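Local atomic coordinates of TRAP dicarboxylate transporter-DctP subunit (Desulfovibrio salexigens, PDB entry 4N6D), a protein that probably captures small organic acids in the periplasm and delivers them to the membrane components of a TRAP transporter. Residues V101-S105 with Y131-F136. Sequence-based numbering, arbitrary orientation.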
ATOM      1  N   VAL A 101     -14.446  -5.343  -6.015  1.00  7.79           N
ATOM      2  CA  VAL A 101     -14.156  -6.729  -5.693  1.00  8.33           C
ATOM      3  C   VAL A 101     -13.889  -6.888  -4.182  1.00 10.77           C
ATOM      4  O   VAL A 101     -14.085  -7.976  -3.628  1.00  9.26           O
ATOM      5  CB  VAL A 101     -12.979  -7.211  -6.512  1.00  9.44           C
ATOM      6  CG1 VAL A 101     -12.613  -8.635  -6.171  1.00 11.86           C
ATOM      7  CG2 VAL A 101     -13.302  -7.083  -8.006  1.00 11.77           C
ATOM      8  N   PHE A 102     -13.472  -5.799  -3.538  1.00  7.95           N
ATOM      9  CA  PHE A 102     -13.078  -5.812  -2.117  1.00  9.67           C
ATOM     10  C   PHE A 102     -13.782  -4.707  -1.337  1.00  7.27           C
ATOM     11  O   PHE A 102     -13.155  -3.773  -0.862  1.00  9.40           O
ATOM     12  CB  PHE A 102     -11.565  -5.659  -2.013  1.00 10.79           C
ATOM     13  CG  PHE A 102     -10.822  -6.714  -2.785  1.00  6.29           C
ATOM     14  CD1 PHE A 102     -10.737  -7.997  -2.307  1.00  6.71           C
ATOM     15  CD2 PHE A 102     -10.223  -6.416  -4.003  1.00  8.22           C
ATOM     16  CE1 PHE A 102     -10.073  -8.970  -3.016  1.00 10.23           C
ATOM     17  CE2 PHE A 102      -9.567  -7.413  -4.716  1.00  8.91           C
ATOM     18  CZ  PHE A 102      -9.492  -8.670  -4.210  1.00  8.97           C
ATOM     19  N   PRO A 103     -15.103  -4.812  -1.206  1.00  7.29           N
ATOM     20  CA  PRO A 103     -15.850  -3.710  -0.582  1.00  7.49           C
ATOM     21  C   PRO A 103     -15.447  -3.420   0.845  1.00 12.03           C
ATOM     22  O   PRO A 103     -15.601  -2.268   1.274  1.00 10.02           O
ATOM     23  CB  PRO A 103     -17.295  -4.194  -0.622  1.00  9.57           C
ATOM     24  CG  PRO A 103     -17.227  -5.658  -0.900  1.00 12.81           C
ATOM     25  CD  PRO A 103     -16.009  -5.840  -1.746  1.00  9.08           C
ATOM     26  N   LEU A 104     -14.981  -4.418   1.588  1.00  7.95           N
ATOM     27  CA  LEU A 104     -14.551  -4.131   2.971  1.00  8.83           C
ATOM     28  C   LEU A 104     -13.119  -3.647   3.005  1.00  9.48           C
ATOM     29  O   LEU A 104     -12.850  -2.548   3.504  1.00  7.43           O
ATOM     30  CB  LEU A 104     -14.702  -5.341   3.892  1.00 11.13           C
ATOM     31  CG  LEU A 104     -14.485  -4.948   5.363  1.00 13.32           C
ATOM     32  CD1 LEU A 104     -15.554  -5.580   6.232  1.00 21.08           C
ATOM     33  CD2 LEU A 104     -13.117  -5.386   5.764  1.00 12.93           C
ATOM     34  N   SER A 105     -12.188  -4.459   2.486  1.00  6.27           N
ATOM     35  CA  SER A 105     -10.765  -4.163   2.640  1.00  7.77           C
ATOM     36  C   SER A 105     -10.328  -2.918   1.897  1.00  7.78           C
ATOM     37  O   SER A 105      -9.322  -2.307   2.260  1.00  8.52           O
ATOM     38  CB  SER A 105      -9.895  -5.349   2.216  1.00  8.10           C
ATOM     39  OG  SER A 105     -10.219  -6.516   2.986  1.00 12.30           O
ATOM     40  N   TYR A 131     -12.906  -9.238  10.584  1.00  9.37           N
ATOM     41  CA  TYR A 131     -14.109  -9.234   9.778  1.00  9.55           C
ATOM     42  C   TYR A 131     -14.277 -10.450   8.889  1.00 10.29           C
ATOM     43  O   TYR A 131     -15.411 -10.766   8.522  1.00 12.50           O
ATOM     44  CB  TYR A 131     -14.183  -7.958   8.917  1.00 10.29           C
ATOM     45  CG  TYR A 131     -14.729  -6.764   9.671  1.00 11.31           C
ATOM     46  CD1 TYR A 131     -13.898  -5.978  10.472  1.00  9.96           C
ATOM     47  CD2 TYR A 131     -16.072  -6.438   9.627  1.00 13.80           C
ATOM     48  CE1 TYR A 131     -14.407  -4.882  11.195  1.00 10.49           C
ATOM     49  CE2 TYR A 131     -16.578  -5.348  10.324  1.00 16.24           C
ATOM     50  CZ  TYR A 131     -15.741  -4.576  11.109  1.00 15.81           C
ATOM     51  OH  TYR A 131     -16.259  -3.516  11.827  1.00 15.95           O
ATOM     52  N   GLN A 132     -13.175 -11.124   8.559  1.00 11.22           N
ATOM     53  CA  GLN A 132     -13.214 -12.289   7.664  1.00 12.30           C
ATOM     54  C   GLN A 132     -14.148 -12.029   6.484  1.00 12.07           C
ATOM     55  O   GLN A 132     -15.081 -12.780   6.244  1.00 15.13           O
ATOM     56  CB  GLN A 132     -13.674 -13.524   8.436  1.00 14.67           C
ATOM     57  CG  GLN A 132     -12.741 -13.923   9.566  1.00 19.93           C
ATOM     58  CD  GLN A 132     -11.429 -14.467   9.062  1.00 28.63           C
ATOM     59  OE1 GLN A 132     -10.369 -13.888   9.290  1.00 31.92           O
ATOM     60  NE2 GLN A 132     -11.491 -15.582   8.364  1.00 35.65           N
ATOM     61  N   PRO A 133     -13.896 -10.950   5.726  1.00  9.42           N
ATOM     62  CA  PRO A 133     -14.899 -10.589   4.724  1.00  9.22           C
ATOM     63  C   PRO A 133     -15.021 -11.607   3.587  1.00 10.17           C
ATOM     64  O   PRO A 133     -14.048 -12.243   3.143  1.00 12.36           O
ATOM     65  CB  PRO A 133     -14.403  -9.243   4.205  1.00 11.91           C
ATOM     66  CG  PRO A 133     -12.974  -9.255   4.458  1.00 11.93           C
ATOM     67  CD  PRO A 133     -12.777  -9.999   5.745  1.00 12.62           C
ATOM     68  N   LYS A 134     -16.243 -11.763   3.119  1.00 11.74           N
ATOM     69  CA  LYS A 134     -16.525 -12.782   2.126  1.00 11.15           C
ATOM     70  C   LYS A 134     -15.864 -12.507   0.782  1.00 12.24           C
ATOM     71  O   LYS A 134     -15.794 -13.409  -0.078  1.00 12.11           O
ATOM     72  CB  LYS A 134     -18.028 -12.947   1.958  1.00 20.05           C
ATOM     73  CG  LYS A 134     -18.770 -11.669   1.713  1.00 24.19           C
ATOM     74  CD  LYS A 134     -20.274 -11.901   1.818  1.00 32.87           C
ATOM     75  CE  LYS A 134     -20.891 -12.045   0.449  1.00 38.93           C
ATOM     76  NZ  LYS A 134     -20.830 -10.775  -0.320  1.00 45.16           N
ATOM     77  N   GLU A 135     -15.373 -11.282   0.583  1.00 10.26           N
ATOM     78  CA  GLU A 135     -14.629 -10.977  -0.636  1.00  9.93           C
ATOM     79  C   GLU A 135     -13.425 -11.899  -0.820  1.00  9.98           C
ATOM     80  O   GLU A 135     -12.924 -12.088  -1.956  1.00 11.08           O
ATOM     81  CB  GLU A 135     -14.178  -9.513  -0.664  1.00  8.35           C
ATOM     82  CG  GLU A 135     -13.257  -9.108   0.455  1.00  6.75           C
ATOM     83  CD  GLU A 135     -13.435  -7.649   0.880  1.00  7.78           C
ATOM     84  OE1 GLU A 135     -14.581  -7.156   0.853  1.00  8.81           O
ATOM     85  OE2 GLU A 135     -12.423  -7.017   1.232  1.00  8.50           O
ATOM     86  N   PHE A 136     -12.953 -12.489   0.272  1.00  9.20           N
ATOM     87  CA  PHE A 136     -11.807 -13.406   0.193  1.00  9.03           C
ATOM     88  C   PHE A 136     -12.178 -14.870   0.358  1.00 10.07           C
ATOM     89  O   PHE A 136     -11.304 -15.714   0.514  1.00 11.62           O
ATOM     90  CB  PHE A 136     -10.737 -13.041   1.228  1.00 11.71           C
ATOM     91  CG  PHE A 136      -9.995 -11.777   0.912  1.00  9.83           C
ATOM     92  CD1 PHE A 136      -9.142 -11.728  -0.166  1.00 13.16           C
ATOM     93  CD2 PHE A 136     -10.145 -10.647   1.698  1.00 14.93           C
ATOM     94  CE1 PHE A 136      -8.443 -10.563  -0.462  1.00 16.69           C
ATOM     95  CE2 PHE A 136      -9.443  -9.466   1.390  1.00 14.85           C
ATOM     96  CZ  PHE A 136      -8.611  -9.445   0.319  1.00 13.73           C
TER
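Glu135 points its carboxylate end-on at the backbone of Phe102-Ser105, one oxygen for each of two successive backbone N-H groups. Leu104 N reaches OE1 of Glu135 at 2.9 Å in a nearly straight bond (167°), and Ser105 N takes OE2; each oxygen accepts through its syn lone pair, the side facing the other oxygen, so the pair fixes the rotation of the carboxylate. A third bond runs from Ser105 OG to Glu135 OE2 (2.9 Å), nearly along the C-O axis. With chi1 at 61°, CG of Glu135 lies between its own backbone N and carbonyl carbon, which brings it to the edge of the Phe102 ring, near the ring plane. This is a side-chain carboxylate accepting the N-H groups of a loop, here in a family 7 solute-binding protein of the periplasmic binding protein clan; the contact joins the loops before and after helix 117-131. Beside the polar grip, the Phe102 and Phe136 rings meet obliquely, planes 32° apart and CE1 to CE1 at 3.4 Å, while Ser105 OG also lies in plane at the edge of Phe136. Farther along, CD1 of Leu104 lies 3.5 Å from CD2 of Tyr131, whose hydroxyl is hydrogen-bonded to Asp328 in helix 322-337.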